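Local structure of centromeric protein-C, isoform A (Drosophila melanogaster, 6O2K) at residues S38-L43 / F55-K59; G50-A54 / Y66-K70; V96-V101 / I117-T123. The protein probably acts as an adaptor between centromeric chromatin and other proteins, and is represented here by its C-terminal, dimer-forming cupin domain. All coordinates share one frame. Residue numbers count along the deposited sequence, not the author numbering.

Interaction 1: S38-L43 / F55-K59; sequences SSANEL and FYNTK
A buried loop-to-loop contact, centred on the side chain of Tyr56, joins the end of strand 37-38 to the turn that follows strand 51-55, at the dimer interface. The backbones come closest at Ser38 and Tyr56, whose CA atoms are 5.9 Å apart. After Ser38, residues 40-42 form a 3-10 turn, with Glu42 N bonded to Ser39 O (3.1 Å) and Leu43 N to Ala40 O (3.1 Å). Opposite, Asn57 (phi/psi -78°/58°) centres an inverse gamma turn closed by Thr58 N to Tyr56 O at 2.8 Å. Leu43, in the mt rotamer, places CD2 over one face of the ring of Tyr56 (chi1 -68°, m), 4.1 Å from its centroid and 15° off the normal, a CH-pi contact. In this cupin dimer Ser38 also continues an antiparallel ladder into the second subunit, whose Gly114 O accepts a hydrogen bond from Tyr56 OH. Ser38 CB lies 3.9 Å from Tyr56 CD1. At the exposed margin, extended Glu42 (chi1 and chi2 both t) receives a hydrogen bond from Asn57 ND2 to OE2, 3.2 Å. A water bridges the gap, accepting from Asn57 N (3.1 Å) and donating to Glu42 OE1 (2.9 Å) and, weakly, to Ser39 O (3.4 Å).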
ATOM      1  N   SER B  38      -0.863  -3.163  12.989  1.00 18.70           N
ATOM      2  CA  SER B  38      -1.945  -2.211  12.748  1.00 21.05           C
ATOM      3  C   SER B  38      -2.908  -2.833  11.739  1.00 18.55           C
ATOM      4  O   SER B  38      -2.584  -2.942  10.550  1.00 18.60           O
ATOM      5  CB  SER B  38      -1.399  -0.875  12.251  1.00 24.76           C
ATOM      6  OG  SER B  38      -0.526  -0.328  13.219  1.00 24.49           O
ATOM      7  N   SER B  39      -4.094  -3.214  12.218  1.00 18.77           N
ATOM      8  CA  SER B  39      -5.083  -3.890  11.390  0.54 20.29           C
ATOM      9  C   SER B  39      -5.935  -2.875  10.638  1.00 21.42           C
ATOM     10  O   SER B  39      -6.167  -1.767  11.106  1.00 21.85           O
ATOM     11  CB  SER B  39      -5.980  -4.782  12.249  0.54 21.64           C
ATOM     12  OG  SER B  39      -6.823  -3.996  13.077  0.54 22.62           O
ATOM     13  N   ALA B  40      -6.410  -3.272   9.451  1.00 24.71           N
ATOM     14  CA  ALA B  40      -7.317  -2.394   8.716  1.00 22.06           C
ATOM     15  C   ALA B  40      -8.623  -2.195   9.476  1.00 20.49           C
ATOM     16  O   ALA B  40      -9.282  -1.155   9.331  1.00 21.50           O
ATOM     17  CB  ALA B  40      -7.601  -2.958   7.322  1.00 23.19           C
ATOM     18  N   ASN B  41      -9.006  -3.178  10.297  1.00 19.25           N
ATOM     19  CA  ASN B  41     -10.216  -3.069  11.105  1.00 21.82           C
ATOM     20  C   ASN B  41     -10.170  -1.854  12.034  1.00 23.91           C
ATOM     21  O   ASN B  41     -11.217  -1.284  12.376  1.00 26.68           O
ATOM     22  CB  ASN B  41     -10.390  -4.370  11.893  1.00 26.63           C
ATOM     23  CG  ASN B  41     -11.526  -4.317  12.875  1.00 31.82           C
ATOM     24  OD1 ASN B  41     -11.358  -3.889  14.024  1.00 34.22           O
ATOM     25  ND2 ASN B  41     -12.700  -4.756  12.433  1.00 31.11           N
ATOM     26  N   GLU B  42      -8.976  -1.443  12.444  1.00 20.37           N
ATOM     27  CA  GLU B  42      -8.806  -0.325  13.368  1.00 24.77           C
ATOM     28  C   GLU B  42      -8.913   1.038  12.688  1.00 29.47           C
ATOM     29  O   GLU B  42      -9.069   2.046  13.385  1.00 30.59           O
ATOM     30  CB  GLU B  42      -7.447  -0.455  14.075  1.00 30.67           C
ATOM     31  CG  GLU B  42      -7.263   0.409  15.321  1.00 38.24           C
ATOM     32  CD  GLU B  42      -5.827   0.403  15.842  1.00 39.35           C
ATOM     33  OE1 GLU B  42      -4.966  -0.274  15.241  1.00 36.50           O
ATOM     34  OE2 GLU B  42      -5.553   1.077  16.859  1.00 41.92           O
ATOM     35  N   LEU B  43      -8.839   1.096  11.359  1.00 27.04           N
ATOM     36  CA  LEU B  43      -8.850   2.374  10.657  1.00 27.51           C
ATOM     37  C   LEU B  43     -10.168   3.096  10.881  1.00 32.08           C
ATOM     38  O   LEU B  43     -11.229   2.472  10.909  1.00 37.52           O
ATOM     39  CB  LEU B  43      -8.655   2.158   9.158  1.00 23.91           C
ATOM     40  CG  LEU B  43      -7.322   1.586   8.686  1.00 21.27           C
ATOM     41  CD1 LEU B  43      -7.436   1.189   7.234  1.00 18.73           C
ATOM     42  CD2 LEU B  43      -6.230   2.624   8.883  1.00 24.76           C
ATOM     43  N   PHE B  55      -5.295   6.969   8.991  1.00 21.51           N
ATOM     44  CA  PHE B  55      -3.930   6.462   9.086  1.00 20.19           C
ATOM     45  C   PHE B  55      -3.846   5.242   9.995  1.00 24.02           C
ATOM     46  O   PHE B  55      -4.558   5.146  11.004  1.00 19.43           O
ATOM     47  CB  PHE B  55      -2.968   7.548   9.582  1.00 21.14           C
ATOM     48  CG  PHE B  55      -2.577   8.514   8.520  1.00 25.02           C
ATOM     49  CD1 PHE B  55      -3.396   9.590   8.208  1.00 29.94           C
ATOM     50  CD2 PHE B  55      -1.401   8.345   7.814  1.00 24.08           C
ATOM     51  CE1 PHE B  55      -3.040  10.483   7.215  1.00 27.15           C
ATOM     52  CE2 PHE B  55      -1.042   9.236   6.814  1.00 26.54           C
ATOM     53  CZ  PHE B  55      -1.864  10.294   6.512  1.00 25.36           C
ATOM     54  N   TYR B  56      -2.990   4.300   9.616  1.00 23.99           N
ATOM     55  CA  TYR B  56      -2.659   3.200  10.505  1.00 20.48           C
ATOM     56  C   TYR B  56      -2.037   3.741  11.784  1.00 23.41           C
ATOM     57  O   TYR B  56      -1.199   4.652  11.756  1.00 21.11           O
ATOM     58  CB  TYR B  56      -1.693   2.224   9.826  1.00 15.93           C
ATOM     59  CG  TYR B  56      -2.308   1.456   8.675  1.00 20.71           C
ATOM     60  CD1 TYR B  56      -3.056   0.299   8.906  1.00 20.13           C
ATOM     61  CD2 TYR B  56      -2.127   1.870   7.359  1.00 22.01           C
ATOM     62  CE1 TYR B  56      -3.613  -0.412   7.854  1.00 19.14           C
ATOM     63  CE2 TYR B  56      -2.674   1.159   6.304  1.00 21.28           C
ATOM     64  CZ  TYR B  56      -3.421   0.022   6.561  1.00 22.09           C
ATOM     65  OH  TYR B  56      -3.973  -0.685   5.513  1.00 18.53           O
ATOM     66  N   ASN B  57      -2.463   3.176  12.913  1.00 21.00           N
ATOM     67  CA  ASN B  57      -1.974   3.572  14.231  1.00 29.81           C
ATOM     68  C   ASN B  57      -0.594   2.960  14.508  1.00 30.79           C
ATOM     69  O   ASN B  57      -0.386   2.220  15.472  1.00 29.90           O
ATOM     70  CB  ASN B  57      -2.992   3.166  15.290  1.00 32.67           C
ATOM     71  CG  ASN B  57      -2.753   3.840  16.613  1.00 38.65           C
ATOM     72  OD1 ASN B  57      -2.103   4.883  16.682  1.00 43.44           O
ATOM     73  ND2 ASN B  57      -3.293   3.257  17.677  1.00 44.21           N
ATOM     74  N   THR B  58       0.352   3.282  13.622  1.00 26.98           N
ATOM     75  CA  THR B  58       1.743   2.890  13.784  1.00 26.14           C
ATOM     76  C   THR B  58       2.399   3.699  14.903  1.00 26.89           C
ATOM     77  O   THR B  58       1.842   4.669  15.420  1.00 29.37           O
ATOM     78  CB  THR B  58       2.530   3.092  12.485  1.00 28.25           C
ATOM     79  OG1 THR B  58       2.469   4.469  12.086  1.00 30.08           O
ATOM     80  CG2 THR B  58       1.970   2.226  11.362  1.00 29.78           C
ATOM     81  N   LYS B  59       3.627   3.308  15.250  1.00 32.24           N
ATOM     82  CA  LYS B  59       4.321   3.959  16.357  1.00 36.47           C
ATOM     83  C   LYS B  59       4.584   5.437  16.075  1.00 36.68           C
ATOM     84  O   LYS B  59       4.498   6.267  16.990  1.00 35.78           O
ATOM     85  CB  LYS B  59       5.623   3.222  16.668  1.00 43.80           C
ATOM     86  CG  LYS B  59       5.404   1.819  17.216  1.00 50.18           C
ATOM     87  CD  LYS B  59       6.596   1.317  18.037  1.00 57.29           C
ATOM     88  CE  LYS B  59       7.469   2.460  18.556  1.00 59.29           C
ATOM     89  NZ  LYS B  59       8.001   2.193  19.927  1.00 62.25           N
TER
HETATM   90  O   HOH W   1      -4.461   0.762  12.626  1.00 31.92           O

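Interaction 2: G50-A54 / Y66-K70; sequences GIDYA and YMRFK
Asp52 lies alongside Arg68 on one face of a two-stranded ladder, its OD1 meeting NH2 at the edge of the guanidinium in a hydrogen-bonded salt bridge of 3.1 Å. Asp52 is in the m rotamer, while Arg68 starts t,t and bends at chi3 (-81°); its NE and NH1 reach the carbonyls of Leu18 and Trp17 near the end of helix 6-19, fastening that helix to this face. Strands 51-54 and 66-69 run antiparallel at 157°, with axes 4.7 Å apart. Asp52 and Arg68 are a hydrogen-bonded pair (CA-CA 5.0 Å), with Asp52 N to Arg68 O at 3.2 Å and Arg68 N to Asp52 O at 2.8 Å. Ala54 and Tyr66 repeat the pattern (CA-CA 5.3 Å), with Ala54 N to Tyr66 O at 3.0 Å and Tyr66 N to Ala54 O at 2.8 Å. Between them Tyr53 and Met67 form the non-hydrogen-bonded pair, CA-CA 4.8 Å. Their side chains occupy the other face: Tyr53 CE2 touches Met67 CG at 3.6 Å, and Met67 SD is 5.0 Å from the ring centroid in an oblique Met-aromatic contact. Tyr53 OH is bonded to Arg75 of strand 74-79, in the second sheet. At the start of strand 51-54, Ile51 CG2 sits over a face of the Phe69 ring, 4.4 Å from CE1. Strands 51-55 and 64-69 thus form a beta hairpin, which the backbone pairing of Met67 and Phe69 with strand 135-141 builds into the larger antiparallel sheet of the cupin jelly roll.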
ATOM      1  N   GLY B  50     -12.729  18.810   4.089  1.00 28.43           N
ATOM      2  CA  GLY B  50     -13.572  18.060   3.185  1.00 36.72           C
ATOM      3  C   GLY B  50     -12.975  16.788   2.626  1.00 37.51           C
ATOM      4  O   GLY B  50     -13.649  16.106   1.841  1.00 37.77           O
ATOM      5  N   ILE B  51     -11.739  16.440   2.984  1.00 37.99           N
ATOM      6  CA  ILE B  51     -11.106  15.212   2.511  1.00 32.66           C
ATOM      7  C   ILE B  51     -11.062  14.218   3.657  1.00 32.80           C
ATOM      8  O   ILE B  51     -10.728  14.595   4.789  1.00 24.20           O
ATOM      9  CB  ILE B  51      -9.689  15.478   1.977  1.00 35.22           C
ATOM     10  CG1 ILE B  51      -9.758  16.368   0.743  1.00 39.93           C
ATOM     11  CG2 ILE B  51      -8.990  14.170   1.647  1.00 33.56           C
ATOM     12  CD1 ILE B  51      -8.622  17.291   0.646  1.00 42.39           C
ATOM     13  N   ASP B  52     -11.389  12.947   3.377  1.00 28.41           N
ATOM     14  CA  ASP B  52     -11.389  11.937   4.431  1.00 28.84           C
ATOM     15  C   ASP B  52      -9.996  11.315   4.528  1.00 27.56           C
ATOM     16  O   ASP B  52      -9.430  10.909   3.514  1.00 31.68           O
ATOM     17  CB  ASP B  52     -12.451  10.863   4.151  1.00 26.61           C
ATOM     18  CG  ASP B  52     -13.879  11.328   4.481  1.00 37.18           C
ATOM     19  OD1 ASP B  52     -14.851  10.779   3.902  1.00 35.60           O
ATOM     20  OD2 ASP B  52     -14.032  12.242   5.319  1.00 34.11           O
ATOM     21  N   TYR B  53      -9.432  11.262   5.738  1.00 23.57           N
ATOM     22  CA  TYR B  53      -8.120  10.668   5.978  1.00 23.26           C
ATOM     23  C   TYR B  53      -8.234   9.541   6.998  1.00 27.15           C
ATOM     24  O   TYR B  53      -8.958   9.666   7.988  1.00 24.58           O
ATOM     25  CB  TYR B  53      -7.115  11.696   6.514  1.00 26.00           C
ATOM     26  CG  TYR B  53      -6.842  12.853   5.596  1.00 20.92           C
ATOM     27  CD1 TYR B  53      -7.606  14.010   5.668  1.00 24.65           C
ATOM     28  CD2 TYR B  53      -5.807  12.795   4.665  1.00 22.14           C
ATOM     29  CE1 TYR B  53      -7.353  15.085   4.831  1.00 28.11           C
ATOM     30  CE2 TYR B  53      -5.542  13.863   3.819  1.00 25.10           C
ATOM     31  CZ  TYR B  53      -6.323  15.005   3.908  1.00 23.34           C
ATOM     32  OH  TYR B  53      -6.081  16.077   3.082  1.00 28.65           O
ATOM     33  N   ALA B  54      -7.484   8.460   6.792  1.00 24.71           N
ATOM     34  CA  ALA B  54      -7.389   7.430   7.821  1.00 20.57           C
ATOM     35  C   ALA B  54      -5.975   6.877   7.847  1.00 25.58           C
ATOM     36  O   ALA B  54      -5.499   6.356   6.837  1.00 26.84           O
ATOM     37  CB  ALA B  54      -8.414   6.309   7.580  1.00 24.54           C
ATOM     38  N   TYR B  66      -4.530   6.493   4.215  1.00 17.77           N
ATOM     39  CA  TYR B  66      -5.353   6.619   3.020  1.00 19.83           C
ATOM     40  C   TYR B  66      -6.007   7.988   2.983  1.00 20.85           C
ATOM     41  O   TYR B  66      -6.427   8.518   4.021  1.00 21.95           O
ATOM     42  CB  TYR B  66      -6.455   5.540   2.960  1.00 21.38           C
ATOM     43  CG  TYR B  66      -5.902   4.134   2.958  1.00 19.94           C
ATOM     44  CD1 TYR B  66      -5.454   3.546   1.788  1.00 19.64           C
ATOM     45  CD2 TYR B  66      -5.820   3.402   4.143  1.00 18.80           C
ATOM     46  CE1 TYR B  66      -4.921   2.247   1.793  1.00 20.69           C
ATOM     47  CE2 TYR B  66      -5.312   2.120   4.161  1.00 19.12           C
ATOM     48  CZ  TYR B  66      -4.857   1.549   2.986  1.00 19.82           C
ATOM     49  OH  TYR B  66      -4.338   0.272   3.032  1.00 17.30           O
ATOM     50  N   MET B  67      -6.101   8.539   1.774  1.00 19.80           N
ATOM     51  CA  MET B  67      -6.922   9.702   1.471  1.00 24.19           C
ATOM     52  C   MET B  67      -8.081   9.262   0.590  1.00 22.92           C
ATOM     53  O   MET B  67      -7.863   8.638  -0.455  1.00 20.23           O
ATOM     54  CB  MET B  67      -6.109  10.776   0.750  1.00 18.39           C
ATOM     55  CG  MET B  67      -4.870  11.222   1.469  1.00 18.87           C
ATOM     56  SD  MET B  67      -4.146  12.606   0.554  1.00 24.27           S
ATOM     57  CE  MET B  67      -2.470  12.629   1.205  1.00 23.00           C
ATOM     58  N   ARG B  68      -9.299   9.598   1.015  1.00 18.89           N
ATOM     59  CA  ARG B  68     -10.538   9.305   0.310  1.00 23.34           C
ATOM     60  C   ARG B  68     -11.073  10.618  -0.245  1.00 24.00           C
ATOM     61  O   ARG B  68     -11.324  11.572   0.521  1.00 25.80           O
ATOM     62  CB  ARG B  68     -11.568   8.653   1.243  1.00 22.74           C
ATOM     63  CG  ARG B  68     -12.906   8.365   0.585  1.00 26.76           C
ATOM     64  CD  ARG B  68     -14.023   8.261   1.623  1.00 32.84           C
ATOM     65  NE  ARG B  68     -14.055   6.948   2.257  1.00 36.79           N
ATOM     66  CZ  ARG B  68     -14.519   6.718   3.480  1.00 37.57           C
ATOM     67  NH1 ARG B  68     -14.515   5.487   3.962  1.00 32.23           N
ATOM     68  NH2 ARG B  68     -14.985   7.713   4.225  1.00 33.92           N
ATOM     69  N   PHE B  69     -11.227  10.661  -1.569  1.00 21.71           N
ATOM     70  CA  PHE B  69     -11.646  11.846  -2.301  1.00 23.00           C
ATOM     71  C   PHE B  69     -13.045  11.637  -2.848  1.00 25.61           C
ATOM     72  O   PHE B  69     -13.325  10.625  -3.506  1.00 24.49           O
ATOM     73  CB  PHE B  69     -10.725  12.156  -3.484  1.00 23.55           C
ATOM     74  CG  PHE B  69      -9.414  12.789  -3.113  1.00 23.83           C
ATOM     75  CD1 PHE B  69      -8.456  12.067  -2.424  1.00 24.74           C
ATOM     76  CD2 PHE B  69      -9.127  14.096  -3.496  1.00 25.26           C
ATOM     77  CE1 PHE B  69      -7.222  12.633  -2.115  1.00 21.26           C
ATOM     78  CE2 PHE B  69      -7.897  14.680  -3.188  1.00 22.67           C
ATOM     79  CZ  PHE B  69      -6.950  13.944  -2.482  1.00 23.29           C
ATOM     80  N   LYS B  70     -13.892  12.627  -2.622  1.00 27.30           N
ATOM     81  CA  LYS B  70     -15.197  12.675  -3.213  1.00 30.14           C
ATOM     82  C   LYS B  70     -15.067  12.900  -4.718  1.00 25.27           C
ATOM     83  O   LYS B  70     -13.999  13.279  -5.199  1.00 24.33           O
ATOM     84  CB  LYS B  70     -15.994  13.794  -2.566  1.00 34.33           C
ATOM     85  CG  LYS B  70     -16.164  13.577  -1.123  1.00 40.16           C
ATOM     86  CD  LYS B  70     -16.974  12.337  -1.040  1.00 54.01           C
ATOM     87  CE  LYS B  70     -17.269  12.063   0.403  1.00 62.35           C
ATOM     88  NZ  LYS B  70     -18.047  10.820   0.433  1.00 64.87           N
TER

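Interaction 3: V96-V101 / I117-T123; sequences VETLAV and IEIDRGT
Strands 96-99 and 117-119 belong to different sheets: their axes approach to 9.6 Å with an angle of 37° between their directions, and the backbones converge toward the C-terminal ends. CA atoms of Val96 and Ile117 are 8.7 Å apart, but those of Ala100 and Thr123 only 4.4 Å. The convergence is at a type II turn from Asp120 to Thr123, with Arg121 at -58°/133°, Gly122 at 90°/-12° and Thr123 N bonded to Asp120 O at 3.1 Å. Glycine suits this turn doubly, because its positive phi is unfavourable for other residues and an ideal CB would lie 2.7 Å from Val101 CG2. That methyl rests 3.5 Å from Gly122 O.

In the wider part aliphatic side chains and threonine methyls meet between the sheets. Ile117 (tt) directs CD1 to Val96 CG1 and to Thr98 CG2, 4.2 Å in both cases, and Ile119 (mm) brings CD1 to 3.7 Å from Thr98 CG2. Thr98 CB also lies 4.0 Å from Thr123 CG2. No direct hydrogen bond joins the segments; Thr123 CA makes a CA-H...O contact with Leu99 O (3.4 Å), and a water links Val101 N (3.1 Å), Arg121 O (2.9 Å) and Thr123 OG1 (2.8 Å). Ile117 also pairs in an antiparallel ladder with a strand of the second subunit. Beyond the turn, strand 124-129 runs beside 93-99, so the chain here makes a crossing between the two sheets, as in the jelly-roll sandwich characteristic of cupins.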
ATOM      1  N   VAL B  96      -2.228  14.957 -10.369  1.00 20.13           N
ATOM      2  CA  VAL B  96      -1.298  15.499  -9.381  1.00 21.60           C
ATOM      3  C   VAL B  96      -0.463  16.586 -10.038  1.00 20.83           C
ATOM      4  O   VAL B  96       0.116  16.363 -11.105  1.00 23.66           O
ATOM      5  CB  VAL B  96      -0.391  14.401  -8.794  1.00 21.00           C
ATOM      6  CG1 VAL B  96       0.599  15.003  -7.779  1.00 20.35           C
ATOM      7  CG2 VAL B  96      -1.240  13.276  -8.161  1.00 18.84           C
ATOM      8  N   GLU B  97      -0.394  17.756  -9.397  1.00 19.92           N
ATOM      9  CA  GLU B  97       0.442  18.860  -9.858  1.00 17.89           C
ATOM     10  C   GLU B  97       1.591  19.042  -8.880  1.00 21.97           C
ATOM     11  O   GLU B  97       1.357  19.123  -7.668  1.00 21.60           O
ATOM     12  CB  GLU B  97      -0.353  20.169  -9.967  1.00 20.56           C
ATOM     13  CG  GLU B  97      -1.794  20.031 -10.473  1.00 33.23           C
ATOM     14  CD  GLU B  97      -1.893  19.531 -11.911  1.00 45.99           C
ATOM     15  OE1 GLU B  97      -2.717  18.618 -12.168  1.00 42.57           O
ATOM     16  OE2 GLU B  97      -1.154  20.046 -12.782  1.00 48.15           O
ATOM     17  N   THR B  98       2.831  19.102  -9.400  1.00 18.85           N
ATOM     18  CA  THR B  98       4.015  19.226  -8.554  1.00 18.88           C
ATOM     19  C   THR B  98       4.908  20.360  -9.031  1.00 20.97           C
ATOM     20  O   THR B  98       5.044  20.583 -10.237  1.00 17.91           O
ATOM     21  CB  THR B  98       4.857  17.928  -8.514  1.00 19.38           C
ATOM     22  OG1 THR B  98       5.173  17.508  -9.848  1.00 20.70           O
ATOM     23  CG2 THR B  98       4.100  16.812  -7.796  1.00 22.06           C
ATOM     24  N   LEU B  99       5.520  21.060  -8.067  1.00 17.21           N
ATOM     25  CA  LEU B  99       6.543  22.077  -8.302  1.00 21.73           C
ATOM     26  C   LEU B  99       7.698  21.769  -7.357  1.00 20.66           C
ATOM     27  O   LEU B  99       7.555  21.897  -6.134  1.00 20.37           O
ATOM     28  CB  LEU B  99       5.999  23.488  -8.058  1.00 20.37           C
ATOM     29  CG  LEU B  99       7.047  24.604  -8.138  1.00 23.68           C
ATOM     30  CD1 LEU B  99       7.670  24.673  -9.520  1.00 22.24           C
ATOM     31  CD2 LEU B  99       6.441  25.951  -7.734  1.00 25.41           C
ATOM     32  N   ALA B 100       8.833  21.345  -7.913  1.00 19.19           N
ATOM     33  CA  ALA B 100       9.953  20.880  -7.104  1.00 17.97           C
ATOM     34  C   ALA B 100      10.905  22.027  -6.802  1.00 17.03           C
ATOM     35  O   ALA B 100      11.008  22.975  -7.578  1.00 24.04           O
ATOM     36  CB  ALA B 100      10.710  19.762  -7.823  1.00 21.24           C
ATOM     37  N   VAL B 101      11.577  21.946  -5.647  1.00 21.21           N
ATOM     38  CA  VAL B 101      12.554  22.973  -5.280  1.00 22.29           C
ATOM     39  C   VAL B 101      13.556  23.140  -6.409  1.00 26.01           C
ATOM     40  O   VAL B 101      14.048  22.157  -6.977  1.00 27.85           O
ATOM     41  CB  VAL B 101      13.270  22.609  -3.965  1.00 22.03           C
ATOM     42  CG1 VAL B 101      14.407  23.612  -3.668  1.00 23.88           C
ATOM     43  CG2 VAL B 101      12.293  22.527  -2.815  1.00 22.56           C
ATOM     44  N   ILE B 117       3.562   8.097  -7.325  1.00 14.87           N
ATOM     45  CA  ILE B 117       4.424   9.255  -7.533  1.00 14.20           C
ATOM     46  C   ILE B 117       5.199   9.536  -6.250  1.00 17.83           C
ATOM     47  O   ILE B 117       4.662   9.419  -5.146  1.00 16.31           O
ATOM     48  CB  ILE B 117       3.624  10.497  -7.993  1.00 15.97           C
ATOM     49  CG1 ILE B 117       4.583  11.616  -8.429  1.00 21.12           C
ATOM     50  CG2 ILE B 117       2.690  10.994  -6.887  1.00 19.15           C
ATOM     51  CD1 ILE B 117       3.870  12.789  -9.127  1.00 20.10           C
ATOM     52  N   GLU B 118       6.477   9.879  -6.406  1.00 15.20           N
ATOM     53  CA  GLU B 118       7.363  10.244  -5.315  1.00 17.47           C
ATOM     54  C   GLU B 118       7.378  11.770  -5.208  1.00 15.65           C
ATOM     55  O   GLU B 118       7.636  12.459  -6.202  1.00 19.28           O
ATOM     56  CB  GLU B 118       8.776   9.697  -5.594  1.00 23.06           C
ATOM     57  CG  GLU B 118       9.680   9.503  -4.388  1.00 29.42           C
ATOM     58  CD  GLU B 118      10.916   8.638  -4.707  1.00 35.96           C
ATOM     59  OE1 GLU B 118      11.163   8.320  -5.890  1.00 26.69           O
ATOM     60  OE2 GLU B 118      11.638   8.274  -3.761  1.00 40.42           O
ATOM     61  N   ILE B 119       7.061  12.287  -4.025  1.00 14.71           N
ATOM     62  CA  ILE B 119       7.043  13.712  -3.710  1.00 16.95           C
ATOM     63  C   ILE B 119       8.247  13.981  -2.817  1.00 15.48           C
ATOM     64  O   ILE B 119       8.271  13.558  -1.653  1.00 18.87           O
ATOM     65  CB  ILE B 119       5.744  14.120  -2.997  1.00 15.72           C
ATOM     66  CG1 ILE B 119       4.498  13.604  -3.732  1.00 23.24           C
ATOM     67  CG2 ILE B 119       5.681  15.652  -2.766  1.00 15.72           C
ATOM     68  CD1 ILE B 119       4.108  14.381  -4.957  1.00 28.69           C
ATOM     69  N   ASP B 120       9.244  14.691  -3.346  1.00 14.73           N
ATOM     70  CA  ASP B 120      10.444  14.977  -2.572  1.00 17.67           C
ATOM     71  C   ASP B 120      10.183  16.046  -1.510  1.00 21.67           C
ATOM     72  O   ASP B 120       9.231  16.830  -1.578  1.00 18.81           O
ATOM     73  CB  ASP B 120      11.583  15.441  -3.486  1.00 19.00           C
ATOM     74  CG  ASP B 120      11.892  14.438  -4.576  1.00 27.80           C
ATOM     75  OD1 ASP B 120      12.239  13.291  -4.239  1.00 26.99           O
ATOM     76  OD2 ASP B 120      11.742  14.785  -5.763  1.00 34.24           O
ATOM     77  N   ARG B 121      11.076  16.087  -0.528  1.00 19.02           N
ATOM     78  CA  ARG B 121      11.000  17.115   0.494  1.00 17.50           C
ATOM     79  C   ARG B 121      11.074  18.496  -0.148  1.00 20.52           C
ATOM     80  O   ARG B 121      11.898  18.739  -1.038  1.00 19.38           O
ATOM     81  CB  ARG B 121      12.128  16.922   1.507  1.00 22.45           C
ATOM     82  CG  ARG B 121      12.045  17.875   2.691  1.00 30.79           C
ATOM     83  CD  ARG B 121      12.962  17.436   3.805  1.00 39.00           C
ATOM     84  NE  ARG B 121      12.725  18.213   5.010  1.00 44.67           N
ATOM     85  CZ  ARG B 121      13.343  18.007   6.167  1.00 51.71           C
ATOM     86  NH1 ARG B 121      14.247  17.044   6.275  1.00 51.88           N
ATOM     87  NH2 ARG B 121      13.056  18.770   7.216  1.00 56.97           N
ATOM     88  N   GLY B 122      10.168  19.382   0.265  1.00 22.62           N
ATOM     89  CA  GLY B 122      10.107  20.740  -0.234  1.00 20.90           C
ATOM     90  C   GLY B 122       9.231  20.937  -1.455  1.00 21.74           C
ATOM     91  O   GLY B 122       8.943  22.087  -1.804  1.00 20.21           O
ATOM     92  N   THR B 123       8.805  19.860  -2.117  1.00 19.17           N
ATOM     93  CA  THR B 123       7.947  19.983  -3.292  1.00 15.97           C
ATOM     94  C   THR B 123       6.559  20.468  -2.888  1.00 19.50           C
ATOM     95  O   THR B 123       6.019  20.070  -1.853  1.00 18.54           O
ATOM     96  CB  THR B 123       7.875  18.641  -4.023  1.00 21.64           C
ATOM     97  OG1 THR B 123       9.120  18.407  -4.689  1.00 18.41           O
ATOM     98  CG2 THR B 123       6.728  18.593  -5.053  1.00 19.58           C
TER
HETATM   99  O   HOH W   2      11.560  19.403  -3.848  1.00 20.17           O

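After the N-terminal helix 6-19 the chain reaches 38-43, enters strand 51-55 through 50-54, turns at 55-59 and returns through 66-70. Interactions 1 and 2 therefore cross, each closing over 11 residues, interaction 2 pairing the two strands of the hairpin, and they touch: Tyr56 OH and Tyr66 OH are 2.7 Å apart, a probable hydrogen bond, and Leu43 CD1 packs 3.8 Å from Tyr66 CE2. Interaction 3, in series with both, closes over 15 residues including strand 107-112 and brings the two sheets together about 26 Å from interaction 1, centre to centre. The dimer connects them: Lys59 N, of segment 55-59, bonds to Glu118 OE1 in the second subunit's own 117-123.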